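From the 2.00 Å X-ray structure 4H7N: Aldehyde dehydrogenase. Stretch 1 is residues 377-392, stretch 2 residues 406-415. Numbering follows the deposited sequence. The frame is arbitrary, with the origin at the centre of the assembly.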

ATOM      1  N   ASP A 377     -17.716 -12.272 -31.701  1.00 43.81           N
ATOM      2  CA  ASP A 377     -17.353 -13.407 -30.833  1.00 43.74           C
ATOM      3  C   ASP A 377     -16.820 -12.896 -29.512  1.00 41.32           C
ATOM      4  O   ASP A 377     -16.485 -11.724 -29.388  1.00 41.13           O
ATOM      5  CB  ASP A 377     -16.299 -14.299 -31.504  1.00 46.17           C
ATOM      6  CG  ASP A 377     -15.115 -13.500 -32.010  1.00 49.05           C
ATOM      7  OD1 ASP A 377     -14.368 -12.922 -31.191  1.00 47.60           O
ATOM      8  OD2 ASP A 377     -14.948 -13.426 -33.245  1.00 54.40           O
ATOM      9  N   VAL A 378     -16.748 -13.790 -28.539  1.00 41.27           N
ATOM     10  CA  VAL A 378     -16.345 -13.466 -27.180  1.00 41.08           C
ATOM     11  C   VAL A 378     -14.916 -12.962 -27.136  1.00 38.48           C
ATOM     12  O   VAL A 378     -14.593 -12.075 -26.364  1.00 35.10           O
ATOM     13  CB  VAL A 378     -16.412 -14.696 -26.256  1.00 45.74           C
ATOM     14  CG1 VAL A 378     -15.928 -14.310 -24.867  1.00 46.00           C
ATOM     15  CG2 VAL A 378     -17.834 -15.233 -26.180  1.00 48.25           C
ATOM     16  N   GLU A 379     -14.059 -13.503 -27.987  1.00 37.37           N
ATOM     17  CA  GLU A 379     -12.662 -13.097 -27.959  1.00 38.05           C
ATOM     18  C   GLU A 379     -12.580 -11.616 -28.283  1.00 36.35           C
ATOM     19  O   GLU A 379     -11.861 -10.888 -27.631  1.00 34.46           O
ATOM     20  CB  GLU A 379     -11.805 -13.938 -28.931  1.00 43.75           C
ATOM     21  CG  GLU A 379     -11.838 -15.468 -28.698  1.00 49.52           C
ATOM     22  CD  GLU A 379     -13.199 -16.193 -29.001  1.00 53.08           C
ATOM     23  OE1 GLU A 379     -14.044 -15.745 -29.813  1.00 52.75           O
ATOM     24  OE2 GLU A 379     -13.460 -17.254 -28.389  1.00 61.33           O
ATOM     25  N   GLU A 380     -13.373 -11.141 -29.247  1.00 36.30           N
ATOM     26  CA  GLU A 380     -13.426  -9.714 -29.538  1.00 35.24           C
ATOM     27  C   GLU A 380     -14.059  -8.861 -28.404  1.00 32.29           C
ATOM     28  O   GLU A 380     -13.585  -7.761 -28.102  1.00 31.54           O
ATOM     29  CB  GLU A 380     -14.166  -9.479 -30.845  1.00 37.21           C
ATOM     30  CG  GLU A 380     -14.251  -8.010 -31.277  1.00 40.92           C
ATOM     31  CD  GLU A 380     -12.893  -7.370 -31.655  1.00 46.52           C
ATOM     32  OE1 GLU A 380     -11.843  -8.040 -31.511  1.00 49.67           O
ATOM     33  OE2 GLU A 380     -12.869  -6.196 -32.109  1.00 47.75           O
ATOM     34  N   ALA A 381     -15.128  -9.362 -27.810  1.00 31.71           N
ATOM     35  CA  ALA A 381     -15.750  -8.687 -26.652  1.00 30.26           C
ATOM     36  C   ALA A 381     -14.754  -8.459 -25.522  1.00 29.67           C
ATOM     37  O   ALA A 381     -14.683  -7.369 -24.970  1.00 28.19           O
ATOM     38  CB  ALA A 381     -16.947  -9.488 -26.165  1.00 30.67           C
ATOM     39  N   VAL A 382     -13.979  -9.496 -25.175  1.00 30.31           N
ATOM     40  CA  VAL A 382     -12.941  -9.395 -24.157  1.00 29.32           C
ATOM     41  C   VAL A 382     -11.837  -8.390 -24.581  1.00 30.15           C
ATOM     42  O   VAL A 382     -11.422  -7.559 -23.767  1.00 28.72           O
ATOM     43  CB  VAL A 382     -12.315 -10.780 -23.868  1.00 30.61           C
ATOM     44  CG1 VAL A 382     -11.022 -10.683 -23.064  1.00 29.63           C
ATOM     45  CG2 VAL A 382     -13.346 -11.641 -23.112  1.00 31.83           C
ATOM     46  N   TYR A 383     -11.385  -8.469 -25.821  1.00 31.33           N
ATOM     47  CA  TYR A 383     -10.386  -7.521 -26.328  1.00 33.24           C
ATOM     48  C   TYR A 383     -10.883  -6.074 -26.203  1.00 32.40           C
ATOM     49  O   TYR A 383     -10.170  -5.205 -25.717  1.00 31.43           O
ATOM     50  CB  TYR A 383     -10.065  -7.795 -27.801  1.00 37.16           C
ATOM     51  CG  TYR A 383      -9.200  -6.700 -28.371  1.00 40.26           C
ATOM     52  CD1 TYR A 383      -7.847  -6.623 -28.025  1.00 42.48           C
ATOM     53  CD2 TYR A 383      -9.739  -5.688 -29.161  1.00 41.43           C
ATOM     54  CE1 TYR A 383      -7.053  -5.598 -28.498  1.00 44.57           C
ATOM     55  CE2 TYR A 383      -8.941  -4.659 -29.639  1.00 44.27           C
ATOM     56  CZ  TYR A 383      -7.606  -4.637 -29.292  1.00 45.29           C
ATOM     57  OH  TYR A 383      -6.793  -3.654 -29.733  1.00 50.84           O
ATOM     58  N   LEU A 384     -12.108  -5.815 -26.655  1.00 31.48           N
ATOM     59  CA  LEU A 384     -12.658  -4.449 -26.549  1.00 31.09           C
ATOM     60  C   LEU A 384     -12.841  -3.993 -25.095  1.00 28.17           C
ATOM     61  O   LEU A 384     -12.464  -2.897 -24.763  1.00 28.07           O
ATOM     62  CB  LEU A 384     -13.976  -4.323 -27.322  1.00 33.16           C
ATOM     63  CG  LEU A 384     -13.856  -4.548 -28.846  1.00 35.33           C
ATOM     64  CD1 LEU A 384     -15.226  -4.883 -29.437  1.00 36.55           C
ATOM     65  CD2 LEU A 384     -13.249  -3.344 -29.545  1.00 36.90           C
ATOM     66  N   ALA A 385     -13.352  -4.856 -24.221  1.00 27.81           N
ATOM     67  CA  ALA A 385     -13.581  -4.481 -22.833  1.00 28.40           C
ATOM     68  C   ALA A 385     -12.267  -4.136 -22.160  1.00 28.86           C
ATOM     69  O   ALA A 385     -12.228  -3.265 -21.274  1.00 27.16           O
ATOM     70  CB  ALA A 385     -14.255  -5.606 -22.061  1.00 27.42           C
ATOM     71  N   ASN A 386     -11.202  -4.825 -22.578  1.00 28.99           N
ATOM     72  CA  ASN A 386      -9.874  -4.640 -21.963  1.00 28.84           C
ATOM     73  C   ASN A 386      -9.030  -3.553 -22.654  1.00 30.44           C
ATOM     74  O   ASN A 386      -7.940  -3.251 -22.181  1.00 30.40           O
ATOM     75  CB  ASN A 386      -9.080  -5.958 -21.949  1.00 30.33           C
ATOM     76  CG  ASN A 386      -9.494  -6.886 -20.803  1.00 30.37           C
ATOM     77  OD1 ASN A 386      -9.999  -6.451 -19.777  1.00 28.79           O
ATOM     78  ND2 ASN A 386      -9.200  -8.170 -20.950  1.00 30.62           N
ATOM     79  N   ASP A 387      -9.546  -2.976 -23.739  1.00 30.31           N
ATOM     80  CA  ASP A 387      -8.854  -1.911 -24.466  1.00 33.24           C
ATOM     81  C   ASP A 387      -9.083  -0.520 -23.824  1.00 33.37           C
ATOM     82  O   ASP A 387      -9.805   0.331 -24.364  1.00 32.11           O
ATOM     83  CB  ASP A 387      -9.362  -1.893 -25.930  1.00 35.50           C
ATOM     84  CG  ASP A 387      -8.553  -0.962 -26.814  1.00 37.54           C
ATOM     85  OD1 ASP A 387      -7.352  -0.916 -26.554  1.00 37.90           O
ATOM     86  OD2 ASP A 387      -9.117  -0.268 -27.702  1.00 37.73           O
ATOM     87  N   THR A 388      -8.477  -0.301 -22.665  1.00 32.00           N
ATOM     88  CA  THR A 388      -8.730   0.901 -21.887  1.00 31.65           C
ATOM     89  C   THR A 388      -7.551   1.082 -20.967  1.00 31.41           C
ATOM     90  O   THR A 388      -6.903   0.079 -20.606  1.00 29.41           O
ATOM     91  CB  THR A 388     -10.020   0.698 -21.023  1.00 30.34           C
ATOM     92  OG1 THR A 388     -10.177   1.779 -20.118  1.00 29.19           O
ATOM     93  CG2 THR A 388      -9.947  -0.597 -20.210  1.00 30.40           C
ATOM     94  N   ILE A 389      -7.287   2.326 -20.563  1.00 31.03           N
ATOM     95  CA  ILE A 389      -6.299   2.604 -19.500  1.00 31.73           C
ATOM     96  C   ILE A 389      -6.869   2.539 -18.102  1.00 28.66           C
ATOM     97  O   ILE A 389      -6.149   2.668 -17.119  1.00 28.30           O
ATOM     98  CB  ILE A 389      -5.653   3.997 -19.648  1.00 35.17           C
ATOM     99  CG1 ILE A 389      -6.715   5.085 -19.503  1.00 36.15           C
ATOM    100  CG2 ILE A 389      -4.947   4.100 -20.975  1.00 37.43           C
ATOM    101  CD1 ILE A 389      -6.118   6.391 -19.043  1.00 40.39           C
ATOM    102  N   TYR A 390      -8.161   2.254 -18.004  1.00 28.39           N
ATOM    103  CA  TYR A 390      -8.821   2.088 -16.731  1.00 26.73           C
ATOM    104  C   TYR A 390      -8.982   0.606 -16.341  1.00 26.82           C
ATOM    105  O   TYR A 390      -8.611  -0.293 -17.096  1.00 25.52           O
ATOM    106  CB  TYR A 390     -10.210   2.745 -16.833  1.00 28.83           C
ATOM    107  CG  TYR A 390     -10.114   4.250 -16.990  1.00 29.82           C
ATOM    108  CD1 TYR A 390      -9.761   5.011 -15.905  1.00 33.78           C
ATOM    109  CD2 TYR A 390     -10.333   4.914 -18.211  1.00 31.73           C
ATOM    110  CE1 TYR A 390      -9.677   6.390 -16.000  1.00 33.90           C
ATOM    111  CE2 TYR A 390     -10.287   6.310 -18.286  1.00 31.55           C
ATOM    112  CZ  TYR A 390      -9.947   7.021 -17.167  1.00 32.37           C
ATOM    113  OH  TYR A 390      -9.812   8.392 -17.068  1.00 39.84           O
ATOM    114  N   GLY A 391      -9.542   0.358 -15.162  1.00 23.86           N
ATOM    115  CA  GLY A 391      -9.693  -1.015 -14.703  1.00 24.62           C
ATOM    116  C   GLY A 391     -10.379  -1.094 -13.375  1.00 24.21           C
ATOM    117  O   GLY A 391      -9.968  -1.856 -12.492  1.00 23.99           O
ATOM    118  N   LEU A 392     -11.467  -0.324 -13.244  1.00 23.45           N
ATOM    119  CA  LEU A 392     -12.161  -0.244 -11.996  1.00 23.71           C
ATOM    120  C   LEU A 392     -13.183  -1.386 -11.884  1.00 23.73           C
ATOM    121  O   LEU A 392     -13.090  -2.223 -10.963  1.00 22.28           O
ATOM    122  CB  LEU A 392     -12.870   1.132 -11.862  1.00 24.44           C
ATOM    123  CG  LEU A 392     -13.363   1.494 -10.484  1.00 26.77           C
ATOM    124  CD1 LEU A 392     -12.248   1.554  -9.449  1.00 29.45           C
ATOM    125  CD2 LEU A 392     -14.100   2.834 -10.444  1.00 28.88           C
ATOM    126  N   LYS A 406     -16.872 -17.173 -16.924  1.00 35.72           N
ATOM    127  CA  LYS A 406     -15.766 -17.491 -17.866  1.00 40.20           C
ATOM    128  C   LYS A 406     -15.220 -16.243 -18.542  1.00 35.05           C
ATOM    129  O   LYS A 406     -14.036 -16.117 -18.747  1.00 35.13           O
ATOM    130  CB  LYS A 406     -16.189 -18.461 -18.977  1.00 45.28           C
ATOM    131  CG  LYS A 406     -15.702 -19.875 -18.802  1.00 55.83           C
ATOM    132  CD  LYS A 406     -16.544 -20.636 -17.779  1.00 63.40           C
ATOM    133  CE  LYS A 406     -16.326 -22.158 -17.829  1.00 68.08           C
ATOM    134  NZ  LYS A 406     -17.392 -22.872 -17.062  1.00 70.53           N
ATOM    135  N   VAL A 407     -16.105 -15.339 -18.914  1.00 33.20           N
ATOM    136  CA  VAL A 407     -15.716 -14.125 -19.574  1.00 32.03           C
ATOM    137  C   VAL A 407     -15.188 -13.127 -18.587  1.00 31.49           C
ATOM    138  O   VAL A 407     -14.146 -12.459 -18.825  1.00 30.30           O
ATOM    139  CB  VAL A 407     -16.917 -13.541 -20.328  1.00 32.64           C
ATOM    140  CG1 VAL A 407     -16.622 -12.135 -20.838  1.00 32.48           C
ATOM    141  CG2 VAL A 407     -17.291 -14.484 -21.472  1.00 35.22           C
ATOM    142  N   ALA A 408     -15.895 -13.012 -17.462  1.00 28.53           N
ATOM    143  CA  ALA A 408     -15.499 -12.094 -16.406  1.00 27.50           C
ATOM    144  C   ALA A 408     -14.074 -12.315 -15.879  1.00 27.51           C
ATOM    145  O   ALA A 408     -13.345 -11.347 -15.644  1.00 27.03           O
ATOM    146  CB  ALA A 408     -16.471 -12.177 -15.256  1.00 28.46           C
ATOM    147  N   ARG A 409     -13.680 -13.571 -15.719  1.00 28.52           N
ATOM    148  CA  ARG A 409     -12.334 -13.880 -15.287  1.00 31.09           C
ATOM    149  C   ARG A 409     -11.247 -13.398 -16.259  1.00 31.15           C
ATOM    150  O   ARG A 409     -10.106 -13.311 -15.865  1.00 32.09           O
ATOM    151  CB  ARG A 409     -12.168 -15.385 -15.034  1.00 33.63           C
ATOM    152  CG  ARG A 409     -12.985 -15.866 -13.835  1.00 37.73           C
ATOM    153  CD  ARG A 409     -12.843 -17.371 -13.617  1.00 41.15           C
ATOM    154  NE  ARG A 409     -13.883 -17.860 -12.702  1.00 43.85           N
ATOM    155  CZ  ARG A 409     -14.824 -18.764 -13.001  1.00 47.06           C
ATOM    156  NH1 ARG A 409     -14.918 -19.332 -14.226  1.00 46.21           N
ATOM    157  NH2 ARG A 409     -15.690 -19.119 -12.044  1.00 49.11           N
ATOM    158  N   GLN A 410     -11.608 -13.033 -17.490  1.00 32.48           N
ATOM    159  CA  GLN A 410     -10.636 -12.503 -18.470  1.00 32.08           C
ATOM    160  C   GLN A 410     -10.467 -11.022 -18.428  1.00 31.42           C
ATOM    161  O   GLN A 410      -9.618 -10.474 -19.139  1.00 28.94           O
ATOM    162  CB  GLN A 410     -11.045 -12.910 -19.875  1.00 33.00           C
ATOM    163  CG  GLN A 410     -11.006 -14.406 -20.029  1.00 33.87           C
ATOM    164  CD  GLN A 410     -11.432 -14.855 -21.402  1.00 35.73           C
ATOM    165  OE1 GLN A 410     -10.822 -14.481 -22.404  1.00 39.11           O
ATOM    166  NE2 GLN A 410     -12.483 -15.641 -21.468  1.00 34.30           N
ATOM    167  N   LEU A 411     -11.260 -10.346 -17.589  1.00 29.23           N
ATOM    168  CA  LEU A 411     -11.265  -8.912 -17.645  1.00 28.57           C
ATOM    169  C   LEU A 411     -10.318  -8.303 -16.619  1.00 25.77           C
ATOM    170  O   LEU A 411     -10.283  -8.748 -15.484  1.00 25.11           O
ATOM    171  CB  LEU A 411     -12.686  -8.398 -17.409  1.00 28.08           C
ATOM    172  CG  LEU A 411     -13.737  -8.912 -18.397  1.00 28.82           C
ATOM    173  CD1 LEU A 411     -15.097  -8.281 -18.038  1.00 29.46           C
ATOM    174  CD2 LEU A 411     -13.350  -8.512 -19.814  1.00 29.07           C
ATOM    175  N   ASN A 412      -9.596  -7.271 -17.022  1.00 25.45           N
ATOM    176  CA  ASN A 412      -8.689  -6.541 -16.165  1.00 25.19           C
ATOM    177  C   ASN A 412      -9.403  -5.460 -15.312  1.00 24.40           C
ATOM    178  O   ASN A 412      -9.156  -4.286 -15.460  1.00 26.02           O
ATOM    179  CB  ASN A 412      -7.572  -5.914 -17.038  1.00 26.57           C
ATOM    180  CG  ASN A 412      -6.800  -6.957 -17.844  1.00 29.36           C
ATOM    181  OD1 ASN A 412      -6.570  -8.078 -17.389  1.00 29.92           O
ATOM    182  ND2 ASN A 412      -6.442  -6.604 -19.060  1.00 28.87           N
ATOM    183  N   ALA A 413     -10.231  -5.880 -14.367  1.00 25.56           N
ATOM    184  CA  ALA A 413     -10.973  -4.972 -13.493  1.00 25.27           C
ATOM    185  C   ALA A 413     -11.166  -5.573 -12.144  1.00 23.44           C
ATOM    186  O   ALA A 413     -11.239  -6.798 -12.006  1.00 23.56           O
ATOM    187  CB  ALA A 413     -12.331  -4.627 -14.105  1.00 25.36           C
ATOM    188  N   GLY A 414     -11.284  -4.717 -11.133  1.00 22.31           N
ATOM    189  CA  GLY A 414     -11.355  -5.181  -9.758  1.00 23.01           C
ATOM    190  C   GLY A 414     -12.662  -5.838  -9.358  1.00 23.35           C
ATOM    191  O   GLY A 414     -12.669  -6.784  -8.586  1.00 25.40           O
ATOM    192  N   ALA A 415     -13.771  -5.300  -9.832  1.00 24.66           N
ATOM    193  CA  ALA A 415     -15.096  -5.850  -9.445  1.00 25.16           C
ATOM    194  C   ALA A 415     -15.987  -6.090 -10.670  1.00 24.75           C
ATOM    195  O   ALA A 415     -16.254  -5.163 -11.432  1.00 23.26           O
ATOM    196  CB  ALA A 415     -15.768  -4.930  -8.454  1.00 26.15           C
TER
HETATM  197  O   HOH W   1      -7.279  -3.734 -19.585  1.00 28.98           O
HETATM  198  O   HOH W   2      -9.158  -2.876 -17.849  1.00 27.26           O

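The contact begins as a helix laid against the end of another helix and the turn and loop that follow, and ends where the two backbones meet. Asp377 caps the helix: with chi1 in p, its OD1 accepts from Glu380 N at 2.8 Å, satisfying an amide that has no helical carbonyl to bond.

From there, residues four apart, Val378, Val382 and Asn386, direct CA-to-CB toward the other stretch, and Ala385 joins them. Both valines are t, as is Val407, and their methyls meet closely: Val378 CG1 lies 3.7 Å from Val407 CG2, and Val382 CG2 lies 4.0 Å from Val407 CG1. Thus Val407, pointing sideways, serves two helical turns with its two methyls. Leu411 also leaves its backbone sideways, but its m,t rotamer carries CD2 to 3.8 Å from Ala385 CB, an apolar contact.

Asn386 is the polar centre of the contact. In m, with chi2 at -25°, its amide reads the backbone of the other stretch with both ends: Asn386 OD1 accepts from Asn412 N at 2.9 Å, nearly straight at 175°, while Asn386 ND2 donates to Gln410 O at 3.0 Å. Gln410 lies within the type I turn from Ala408 to Leu411, and Asn412 follows it directly. Gln410 keeps an extended m,t chain, and its NE2 donates back to Lys406 O at 3.2 Å.

Water extends the polar patch. One molecule donates to Asn386 O and accepts from Asn412 ND2; another donates to both Tyr390 O and Asn412 O.

Beyond, side chains yield to backbone. Gly391 CA sits 3.4 Å from Asn412 O, and a CB there would clash with that oxygen. Gly414 N makes weak hydrogen bonds to Gly391 O at 3.4 Å and Leu392 O at 3.1 Å; Ala415 N adds another weak one to Leu392 O at 3.3 Å. Leu392 itself points away, contributing its carbonyl here.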